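Long-range contacts in prophenoloxidase b (Marsupenaeus japonicus, PDB 3WKY), which is a type 3 copper protein of crustacean plasma that, once activated, probably hydroxylates monophenols and oxidises o-diphenols at a dicopper-oxygen centre: residues A115-Y120 with H199-L204; G213-R218 with G620-P625; T448-K453 with I662-D667. One frame throughout, in Å; residues are numbered along the deposited sequence.

Contact 1: A115-Y120 with H199-L204; sequences ALYHTY and HWHWHL. With CUO (Cu2-o2 cluster), chain J.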
loop_
_atom_site.group_PDB
_atom_site.type_symbol
_atom_site.label_atom_id
_atom_site.label_comp_id
_atom_site.label_asym_id
_atom_site.label_seq_id
_atom_site.Cartn_x
_atom_site.Cartn_y
_atom_site.Cartn_z
ATOM N N ALA A 115 37.691 13.110 25.676
ATOM C CA ALA A 115 38.113 12.995 27.073
ATOM C C ALA A 115 38.869 14.245 27.548
ATOM O O ALA A 115 38.678 14.705 28.684
ATOM C CB ALA A 115 38.969 11.724 27.269
ATOM N N LEU A 116 39.713 14.799 26.680
ATOM C CA LEU A 116 40.477 16.002 27.012
ATOM C C LEU A 116 39.571 17.214 27.216
ATOM O O LEU A 116 39.705 17.950 28.197
ATOM C CB LEU A 116 41.494 16.320 25.916
ATOM C CG LEU A 116 42.928 15.835 26.111
ATOM C CD1 LEU A 116 43.817 16.419 25.023
ATOM C CD2 LEU A 116 43.431 16.230 27.497
ATOM N N TYR A 117 38.646 17.433 26.283
ATOM C CA TYR A 117 37.713 18.554 26.421
ATOM C C TYR A 117 36.870 18.381 27.678
ATOM O O TYR A 117 36.648 19.343 28.422
ATOM C CB TYR A 117 36.802 18.680 25.189
ATOM C CG TYR A 117 37.412 19.408 24.007
ATOM C CD1 TYR A 117 37.346 20.786 23.907
ATOM C CD2 TYR A 117 38.017 18.703 22.966
ATOM C CE1 TYR A 117 37.889 21.456 22.816
ATOM C CE2 TYR A 117 38.564 19.361 21.873
ATOM C CZ TYR A 117 38.498 20.733 21.803
ATOM O OH TYR A 117 39.040 21.382 20.712
ATOM N N HIS A 118 36.391 17.164 27.923
ATOM C CA HIS A 118 35.578 16.920 29.114
ATOM C C HIS A 118 36.375 17.229 30.378
ATOM O O HIS A 118 35.839 17.761 31.362
ATOM C CB HIS A 118 35.088 15.474 29.172
ATOM C CG HIS A 118 34.281 15.165 30.391
ATOM N ND1 HIS A 118 33.183 15.917 30.772
ATOM C CD2 HIS A 118 34.401 14.190 31.323
ATOM C CE1 HIS A 118 32.669 15.413 31.877
ATOM N NE2 HIS A 118 33.390 14.360 32.233
ATOM N N THR A 119 37.659 16.892 30.336
ATOM C CA THR A 119 38.568 17.133 31.460
ATOM C C THR A 119 38.679 18.618 31.813
ATOM O O THR A 119 38.718 18.975 32.999
ATOM C CB THR A 119 39.949 16.539 31.166
ATOM O OG1 THR A 119 39.841 15.109 31.125
ATOM C CG2 THR A 119 40.959 16.943 32.251
ATOM N N TYR A 120 38.720 19.485 30.807
ATOM C CA TYR A 120 38.751 20.922 31.079
ATOM C C TYR A 120 37.480 21.410 31.774
ATOM O O TYR A 120 37.528 22.356 32.554
ATOM C CB TYR A 120 38.985 21.728 29.801
ATOM C CG TYR A 120 40.432 21.888 29.392
ATOM C CD1 TYR A 120 41.158 20.811 28.898
ATOM C CD2 TYR A 120 41.065 23.126 29.467
ATOM C CE1 TYR A 120 42.472 20.953 28.501
ATOM C CE2 TYR A 120 42.390 23.279 29.065
ATOM C CZ TYR A 120 43.084 22.183 28.585
ATOM O OH TYR A 120 44.395 22.311 28.183
ATOM N N HIS A 199 27.683 22.416 19.895
ATOM C CA HIS A 199 27.005 21.179 20.212
ATOM C C HIS A 199 27.949 20.153 20.875
ATOM O O HIS A 199 27.588 19.490 21.850
ATOM C CB HIS A 199 26.387 20.611 18.934
ATOM C CG HIS A 199 25.357 19.578 19.188
ATOM N ND1 HIS A 199 25.515 18.260 18.820
ATOM C CD2 HIS A 199 24.146 19.660 19.787
ATOM C CE1 HIS A 199 24.451 17.575 19.180
ATOM N NE2 HIS A 199 23.602 18.407 19.749
ATOM N N TRP A 200 29.155 20.019 20.339
ATOM C CA TRP A 200 30.198 19.198 20.964
ATOM C C TRP A 200 30.470 19.667 22.405
ATOM O O TRP A 200 30.449 18.869 23.351
ATOM C CB TRP A 200 31.450 19.285 20.089
ATOM C CG TRP A 200 32.802 18.862 20.653
ATOM C CD1 TRP A 200 33.670 19.637 21.390
ATOM C CD2 TRP A 200 33.491 17.620 20.407
ATOM N NE1 TRP A 200 34.829 18.934 21.651
ATOM C CE2 TRP A 200 34.748 17.700 21.053
ATOM C CE3 TRP A 200 33.164 16.448 19.709
ATOM C CZ2 TRP A 200 35.667 16.646 21.039
ATOM C CZ3 TRP A 200 34.088 15.389 19.695
ATOM C CH2 TRP A 200 35.323 15.502 20.355
ATOM N N HIS A 201 30.710 20.963 22.566
ATOM C CA HIS A 201 30.960 21.506 23.900
ATOM C C HIS A 201 29.821 21.254 24.867
ATOM O O HIS A 201 30.049 20.884 26.032
ATOM C CB HIS A 201 31.292 22.996 23.826
ATOM C CG HIS A 201 32.718 23.254 23.462
ATOM N ND1 HIS A 201 33.735 23.232 24.398
ATOM C CD2 HIS A 201 33.305 23.523 22.273
ATOM C CE1 HIS A 201 34.886 23.480 23.797
ATOM N NE2 HIS A 201 34.656 23.658 22.509
ATOM N N TRP A 202 28.592 21.446 24.397
ATOM C CA TRP A 202 27.459 21.249 25.290
ATOM C C TRP A 202 27.450 19.830 25.836
ATOM O O TRP A 202 27.260 19.600 27.036
ATOM C CB TRP A 202 26.111 21.595 24.625
ATOM C CG TRP A 202 25.033 21.632 25.675
ATOM C CD1 TRP A 202 24.610 22.733 26.387
ATOM C CD2 TRP A 202 24.324 20.511 26.208
ATOM N NE1 TRP A 202 23.655 22.355 27.309
ATOM C CE2 TRP A 202 23.467 20.994 27.216
ATOM C CE3 TRP A 202 24.326 19.135 25.922
ATOM C CZ2 TRP A 202 22.616 20.152 27.945
ATOM C CZ3 TRP A 202 23.481 18.301 26.644
ATOM C CH2 TRP A 202 22.636 18.812 27.639
ATOM N N HIS A 203 27.646 18.857 24.954
ATOM C CA HIS A 203 27.550 17.480 25.386
ATOM C C HIS A 203 28.753 17.004 26.177
ATOM O O HIS A 203 28.665 16.010 26.887
ATOM C CB HIS A 203 27.284 16.561 24.204
ATOM C CG HIS A 203 25.856 16.583 23.776
ATOM N ND1 HIS A 203 24.872 15.904 24.457
ATOM C CD2 HIS A 203 25.243 17.228 22.758
ATOM C CE1 HIS A 203 23.710 16.117 23.867
ATOM N NE2 HIS A 203 23.911 16.918 22.840
ATOM N N LEU A 204 29.868 17.706 26.049
ATOM C CA LEU A 204 31.044 17.325 26.821
ATOM C C LEU A 204 31.091 18.079 28.147
ATOM O O LEU A 204 31.747 17.639 29.097
ATOM C CB LEU A 204 32.318 17.483 25.990
ATOM C CG LEU A 204 32.426 16.386 24.915
ATOM C CD1 LEU A 204 33.587 16.638 23.971
ATOM C CD2 LEU A 204 32.554 15.005 25.554
HETATM CU CU1 CUO J . 22.339 17.526 21.307
HETATM CU CU2 CUO J . 20.248 14.883 20.035
HETATM O O1 CUO J . 21.546 15.693 21.298
HETATM O O2 CUO J . 22.167 15.887 19.771
#
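Residues 115-120 and 199-204 form helical segments whose axes pass 9.6 Å apart at a crossing angle of -64°, with His118 CA and Leu204 CA the nearest such pair, 5.1 Å apart. Tyr117 contributes the largest share. Trp200 meets its ring edge-on: NE1 stands above one face, off toward the rim, 3.5 Å from Tyr117 CD2, in an edge-to-face pair with planes 89° apart. The indole in turn has Leu204 CD1 over one of its own faces, and this methyl also reaches Tyr117 CB at 4.0 Å. His201 brings CE1 obliquely to within 3.6 Å of Tyr117 CD1, completing the aromatic cluster; its ND1 is bonded to Tyr121 OH, while Tyr117 OH is tied to Pro132 O. An alanine in place of Tyr117 would probably leave the indole edge and the His201 ring without a surface to pack on, and Pro132 O without its phenol partner. The polar link is His118: CG lies anti to the backbone N (chi1 179°), and ND1 donates to Leu204 O at 2.8 Å, a fairly straight bond that fixes the turn of the imidazole. On helix 193-205, His199 NE2 and His203 NE2, one turn apart, bind one copper at 2.2 and 2.3 Å, with His226 as its third histidine. Val384 O positions His199 through ND1. The contact thus joins helix 109-122 to a copper-bearing helix; helix 74-89 packs beside His118, helix 134-137 covers Tyr117 and Trp200, and helix 218-239 lies against Trp202.

Contact 2: G213-R218 with G620-P625; sequences GDRDRR and GRPDQP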
loop_
_atom_site.group_PDB
_atom_site.type_symbol
_atom_site.label_atom_id
_atom_site.label_comp_id
_atom_site.label_asym_id
_atom_site.label_seq_id
_atom_site.Cartn_x
_atom_site.Cartn_y
_atom_site.Cartn_z
ATOM N N GLY A 213 24.360 13.968 40.141
ATOM C CA GLY A 213 24.610 14.888 41.239
ATOM C C GLY A 213 25.686 15.907 40.909
ATOM O O GLY A 213 25.681 17.026 41.429
ATOM N N ASP A 214 26.613 15.531 40.034
ATOM C CA ASP A 214 27.697 16.437 39.668
ATOM C C ASP A 214 27.265 17.530 38.691
ATOM O O ASP A 214 28.060 18.399 38.325
ATOM C CB ASP A 214 28.892 15.647 39.143
ATOM C CG ASP A 214 29.563 14.837 40.235
ATOM O OD1 ASP A 214 29.045 14.845 41.377
ATOM O OD2 ASP A 214 30.594 14.194 39.952
ATOM N N ARG A 215 26.003 17.480 38.274
ATOM C CA ARG A 215 25.376 18.609 37.593
ATOM C C ARG A 215 24.060 18.945 38.297
ATOM O O ARG A 215 23.474 18.104 38.983
ATOM C CB ARG A 215 25.139 18.307 36.107
ATOM C CG ARG A 215 26.413 18.126 35.273
ATOM C CD ARG A 215 27.255 19.404 35.190
ATOM N NE ARG A 215 28.433 19.212 34.345
ATOM C CZ ARG A 215 29.562 18.650 34.764
ATOM N NH1 ARG A 215 29.666 18.234 36.020
ATOM N NH2 ARG A 215 30.587 18.503 33.935
ATOM N N ASP A 216 23.609 20.182 38.148
ATOM C CA ASP A 216 22.332 20.588 38.703
ATOM C C ASP A 216 21.360 20.719 37.534
ATOM O O ASP A 216 21.646 21.457 36.585
ATOM C CB ASP A 216 22.500 21.944 39.421
ATOM C CG ASP A 216 21.223 22.431 40.094
ATOM O OD1 ASP A 216 20.526 21.624 40.742
ATOM O OD2 ASP A 216 20.924 23.645 40.000
ATOM N N ARG A 217 20.239 19.994 37.588
ATOM C CA ARG A 217 19.163 20.150 36.600
ATOM C C ARG A 217 19.648 19.906 35.171
ATOM O O ARG A 217 19.279 20.632 34.236
ATOM C CB ARG A 217 18.503 21.532 36.750
ATOM C CG ARG A 217 17.844 21.685 38.124
ATOM C CD ARG A 217 17.598 23.144 38.517
ATOM N NE ARG A 217 16.619 23.787 37.648
ATOM C CZ ARG A 217 16.216 25.051 37.772
ATOM N NH1 ARG A 217 16.707 25.832 38.740
ATOM N NH2 ARG A 217 15.326 25.538 36.920
ATOM N N ARG A 218 20.485 18.881 35.010
ATOM C CA ARG A 218 21.105 18.602 33.710
ATOM C C ARG A 218 20.070 18.142 32.678
ATOM O O ARG A 218 20.189 18.446 31.489
ATOM C CB ARG A 218 22.186 17.521 33.840
ATOM C CG ARG A 218 23.197 17.500 32.668
ATOM C CD ARG A 218 23.926 16.159 32.581
ATOM N NE ARG A 218 22.932 15.104 32.381
ATOM C CZ ARG A 218 22.366 14.832 31.210
ATOM N NH1 ARG A 218 22.748 15.477 30.114
ATOM N NH2 ARG A 218 21.433 13.897 31.132
ATOM N N GLY A 620 25.433 26.148 31.341
ATOM C CA GLY A 620 25.543 26.055 32.786
ATOM C C GLY A 620 26.990 25.977 33.251
ATOM O O GLY A 620 27.921 26.080 32.442
ATOM N N ARG A 621 27.173 25.806 34.559
ATOM C CA ARG A 621 28.499 25.661 35.159
ATOM C C ARG A 621 28.593 24.305 35.819
ATOM O O ARG A 621 27.743 23.956 36.638
ATOM C CB ARG A 621 28.750 26.735 36.222
ATOM C CG ARG A 621 28.783 28.160 35.714
ATOM C CD ARG A 621 29.276 29.125 36.792
ATOM N NE ARG A 621 30.682 29.496 36.621
ATOM C CZ ARG A 621 31.711 28.802 37.101
ATOM N NH1 ARG A 621 31.504 27.685 37.787
ATOM N NH2 ARG A 621 32.953 29.221 36.892
ATOM N N PRO A 622 29.632 23.534 35.473
ATOM C CA PRO A 622 29.772 22.163 35.974
ATOM C C PRO A 622 29.777 22.086 37.497
ATOM O O PRO A 622 29.237 21.135 38.068
ATOM C CB PRO A 622 31.141 21.733 35.427
ATOM C CG PRO A 622 31.338 22.579 34.204
ATOM C CD PRO A 622 30.707 23.900 34.532
ATOM N N ASP A 623 30.360 23.086 38.148
ATOM C CA ASP A 623 30.594 23.006 39.584
ATOM C C ASP A 623 29.636 23.856 40.419
ATOM O O ASP A 623 29.802 23.954 41.630
ATOM C CB ASP A 623 32.034 23.418 39.890
ATOM C CG ASP A 623 32.319 24.864 39.508
ATOM O OD1 ASP A 623 31.752 25.353 38.501
ATOM O OD2 ASP A 623 33.113 25.515 40.217
ATOM N N GLN A 624 28.646 24.474 39.782
ATOM C CA GLN A 624 27.723 25.364 40.498
ATOM C C GLN A 624 26.272 25.022 40.186
ATOM O O GLN A 624 25.953 24.665 39.057
ATOM C CB GLN A 624 27.970 26.825 40.110
ATOM C CG GLN A 624 29.260 27.436 40.633
ATOM C CD GLN A 624 29.431 28.882 40.185
ATOM O OE1 GLN A 624 28.455 29.569 39.871
ATOM N NE2 GLN A 624 30.677 29.345 40.140
ATOM N N PRO A 625 25.383 25.144 41.184
ATOM C CA PRO A 625 23.954 24.965 40.904
ATOM C C PRO A 625 23.405 26.085 40.020
ATOM O O PRO A 625 24.004 27.161 39.945
ATOM C CB PRO A 625 23.315 25.036 42.292
ATOM C CG PRO A 625 24.287 25.814 43.120
ATOM C CD PRO A 625 25.640 25.416 42.609
HETATM O O HOH W 1 26.139 21.862 38.011
#
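A type I beta turn, Arg621 to Gln624, lays Pro622 against Arg215 in the loop that leads into helix 218-239. Pro622 CB sits over the centre of the guanidinium, 3.5 Å from Arg215 CZ, and the two side chains run side by side, pointing the same way. The arginine reaches this position by a bend at chi2 (-64°), which turns CD back from an extended course. Its NH1 then donates to Asp214 O at 2.8 Å; the oxygen lies in the guanidinium plane, yet NH1 stands well above the carbonyl plane, 55° out of it. NH2 is engaged by Glu122 in a salt bridge and by Ser205 O, so the flat group is held at its rim while the proline covers a face. Further along, Asp216 points its side chain at Pro625: OD2 is 3.4 Å from Pro625 CA and also accepts from Ile626 N, of the residue after Pro625. Between the two loops a water donates to Arg621 O at 3.0 Å and receives a weak bond from Asp216 N. One pair is awkward: Asp214 O and Pro622 O, both acceptors, lie 3.0 Å apart, with Arg215 NH1 only 3.6 Å from Pro622 O. The positive guanidinium beside both carbonyls would probably soften their repulsion. No direct hydrogen bond joins residues 213-218 to 620-625; direct ones, such as Asp216 OD2 with Ile626 N, go to residues just past the second segment. The two segments themselves are held by van der Waals cover of a charged group and by water, and the bonds to Glu122, Ser205 O and Asp214 O are likely to limit the guanidinium's freedom to turn under the proline.

Contact 3: T448-K453 with I662-D667; sequences TFFTPK and ITHLRD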
loop_
_atom_site.group_PDB
_atom_site.type_symbol
_atom_site.label_atom_id
_atom_site.label_comp_id
_atom_site.label_asym_id
_atom_site.label_seq_id
_atom_site.Cartn_x
_atom_site.Cartn_y
_atom_site.Cartn_z
ATOM N N THR A 448 21.570 41.466 9.485
ATOM C CA THR A 448 22.452 40.310 9.358
ATOM C C THR A 448 23.009 40.306 7.956
ATOM O O THR A 448 22.449 40.925 7.046
ATOM C CB THR A 448 21.770 38.938 9.626
ATOM O OG1 THR A 448 20.835 38.648 8.582
ATOM C CG2 THR A 448 21.076 38.911 10.982
ATOM N N PHE A 449 24.161 39.664 7.784
ATOM C CA PHE A 449 24.788 39.553 6.461
ATOM C C PHE A 449 25.861 38.471 6.475
ATOM O O PHE A 449 26.216 37.963 7.542
ATOM C CB PHE A 449 25.384 40.898 6.007
ATOM C CG PHE A 449 26.031 41.681 7.117
ATOM C CD1 PHE A 449 27.163 41.202 7.762
ATOM C CD2 PHE A 449 25.507 42.901 7.507
ATOM C CE1 PHE A 449 27.757 41.921 8.785
ATOM C CE2 PHE A 449 26.096 43.629 8.529
ATOM C CZ PHE A 449 27.221 43.137 9.166
ATOM N N PHE A 450 26.380 38.104 5.308
ATOM C CA PHE A 450 27.442 37.100 5.277
ATOM C C PHE A 450 28.826 37.741 5.212
ATOM O O PHE A 450 29.025 38.732 4.512
ATOM C CB PHE A 450 27.249 36.098 4.136
ATOM C CG PHE A 450 26.134 35.122 4.385
ATOM C CD1 PHE A 450 26.371 33.943 5.085
ATOM C CD2 PHE A 450 24.845 35.390 3.940
ATOM C CE1 PHE A 450 25.339 33.041 5.328
ATOM C CE2 PHE A 450 23.806 34.495 4.179
ATOM C CZ PHE A 450 24.053 33.321 4.870
ATOM N N THR A 451 29.760 37.157 5.957
ATOM C CA THR A 451 31.127 37.651 6.067
ATOM C C THR A 451 32.077 36.450 6.048
ATOM O O THR A 451 31.781 35.411 6.639
ATOM C CB THR A 451 31.311 38.454 7.385
ATOM O OG1 THR A 451 30.643 39.718 7.282
ATOM C CG2 THR A 451 32.777 38.713 7.682
ATOM N N PRO A 452 33.219 36.578 5.357
ATOM C CA PRO A 452 34.214 35.498 5.366
ATOM C C PRO A 452 34.948 35.404 6.701
ATOM O O PRO A 452 35.102 36.417 7.384
ATOM C CB PRO A 452 35.190 35.920 4.264
ATOM C CG PRO A 452 35.066 37.409 4.206
ATOM C CD PRO A 452 33.610 37.686 4.467
ATOM N N LYS A 453 35.356 34.196 7.081
ATOM C CA LYS A 453 36.248 33.992 8.218
ATOM C C LYS A 453 37.290 32.958 7.809
ATOM O O LYS A 453 37.005 32.065 7.006
ATOM C CB LYS A 453 35.495 33.496 9.454
ATOM C CG LYS A 453 34.493 34.485 10.051
ATOM C CD LYS A 453 33.894 33.913 11.333
ATOM C CE LYS A 453 32.644 34.671 11.780
ATOM N NZ LYS A 453 32.938 36.080 12.128
ATOM N N ILE A 662 14.169 42.653 11.925
ATOM C CA ILE A 662 15.481 42.127 11.552
ATOM C C ILE A 662 15.565 42.015 10.038
ATOM O O ILE A 662 14.706 41.394 9.405
ATOM C CB ILE A 662 15.762 40.736 12.199
ATOM C CG1 ILE A 662 15.618 40.822 13.721
ATOM C CG2 ILE A 662 17.153 40.233 11.798
ATOM C CD1 ILE A 662 15.945 39.535 14.455
ATOM N N THR A 663 16.608 42.604 9.461
ATOM C CA THR A 663 16.710 42.732 8.016
ATOM C C THR A 663 18.016 42.136 7.519
ATOM O O THR A 663 19.092 42.538 7.957
ATOM C CB THR A 663 16.617 44.212 7.597
ATOM O OG1 THR A 663 15.296 44.694 7.868
ATOM C CG2 THR A 663 16.917 44.384 6.106
ATOM N N HIS A 664 17.923 41.153 6.622
ATOM C CA HIS A 664 19.108 40.542 6.050
ATOM C C HIS A 664 19.579 41.346 4.849
ATOM O O HIS A 664 18.792 41.643 3.951
ATOM C CB HIS A 664 18.823 39.092 5.605
ATOM C CG HIS A 664 20.002 38.413 4.980
ATOM N ND1 HIS A 664 21.105 38.022 5.707
ATOM C CD2 HIS A 664 20.255 38.062 3.697
ATOM C CE1 HIS A 664 21.988 37.457 4.900
ATOM N NE2 HIS A 664 21.497 37.471 3.675
ATOM N N LEU A 665 20.870 41.672 4.831
ATOM C CA LEU A 665 21.468 42.407 3.724
ATOM C C LEU A 665 22.325 41.489 2.856
ATOM O O LEU A 665 23.367 40.990 3.302
ATOM C CB LEU A 665 22.330 43.558 4.264
ATOM C CG LEU A 665 21.606 44.581 5.144
ATOM C CD1 LEU A 665 22.590 45.545 5.836
ATOM C CD2 LEU A 665 20.583 45.346 4.327
ATOM N N ARG A 666 21.879 41.262 1.622
ATOM C CA ARG A 666 22.650 40.500 0.645
ATOM C C ARG A 666 23.941 41.243 0.275
ATOM O O ARG A 666 24.960 40.632 -0.044
ATOM C CB ARG A 666 21.803 40.237 -0.604
ATOM C CG ARG A 666 22.573 39.597 -1.748
ATOM C CD ARG A 666 21.703 39.329 -2.972
ATOM N NE ARG A 666 20.999 38.051 -2.890
ATOM C CZ ARG A 666 21.577 36.863 -3.052
ATOM N NH1 ARG A 666 22.882 36.775 -3.290
ATOM N NH2 ARG A 666 20.850 35.758 -2.964
ATOM N N ASP A 667 23.882 42.569 0.345
ATOM C CA ASP A 667 25.018 43.437 0.054
ATOM C C ASP A 667 25.000 44.567 1.082
ATOM O O ASP A 667 24.232 45.522 0.949
ATOM C CB ASP A 667 24.890 43.994 -1.367
ATOM C CG ASP A 667 25.886 45.102 -1.662
ATOM O OD1 ASP A 667 26.965 45.135 -1.031
ATOM O OD2 ASP A 667 25.581 45.944 -2.536
HETATM O O HOH W 2 25.295 39.110 2.974
#
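Thr448 O is gripped across the contact by Leu665 N, which donates at 2.8 Å in an almost perfectly straight bond, 178° at the hydrogen. The same oxygen takes a CA-H...O contact from His664 CA. Thr448 N in turn donates to Thr663 O at 3.1 Å, so Thr448 bonds to the residues before and after His664, the signature of a parallel bridge. Thr448 and His664 send their side chains to one face of the sheet. A chi1 of 179° sets His664 CG anti to the backbone N, and the imidazole turns its ND1 edge to the threonine: ND1 donates to Thr448 OG1 at 3.0 Å, in the ring plane, in the one of two deposited conformers described here. That hydroxyl also bonds to Arg582 O. The neighbouring rim atom, His664 CE1, reaches on to Phe450, 3.5 Å from its CE2; the rings meet rim to rim, neither over the other's face. Elsewhere Phe449 CB touches Leu665 O at 3.4 Å, and its ring edge brings CD2 near the CD1 methyl of Leu665. The short strand axes are inclined by 34°. After Leu665 the backbones diverge, and a water fills the next rung, accepting from Phe450 N at 2.8 Å and donating to Leu665 O at 2.7 Å. In the Ig-like domain, strand 445-456 is thus paired in parallel with strand 655-664 on one side and antiparallel with strand 472-481 on the other, while Ile662 bonds to strand 588-598. Past the bridge, Arg666 packs on Tyr312 of a second subunit.

How the contacts relate
Contact 1 is fully buried, contact 3 partly so, and contact 2 lies at the surface. Contacts 1 and 2 are neighbours, their centres 14 Å apart: His118 packs on Arg215, Trp202 on Arg218, and helix 193-205 runs on into the loop of contact 2. Contact 2 fastens that loop of the copper-containing region to the Ig-like region, whereas contact 3 stays within the latter, its centre about 37 Å from that of contact 2, on the opposite side of the chain's centre. The chemistry follows the setting. Aromatic rings and one imidazole bond join the buried helices, charge and water serve the surface loops, and backbone bonds dominate between strands, where water again completes the ladder.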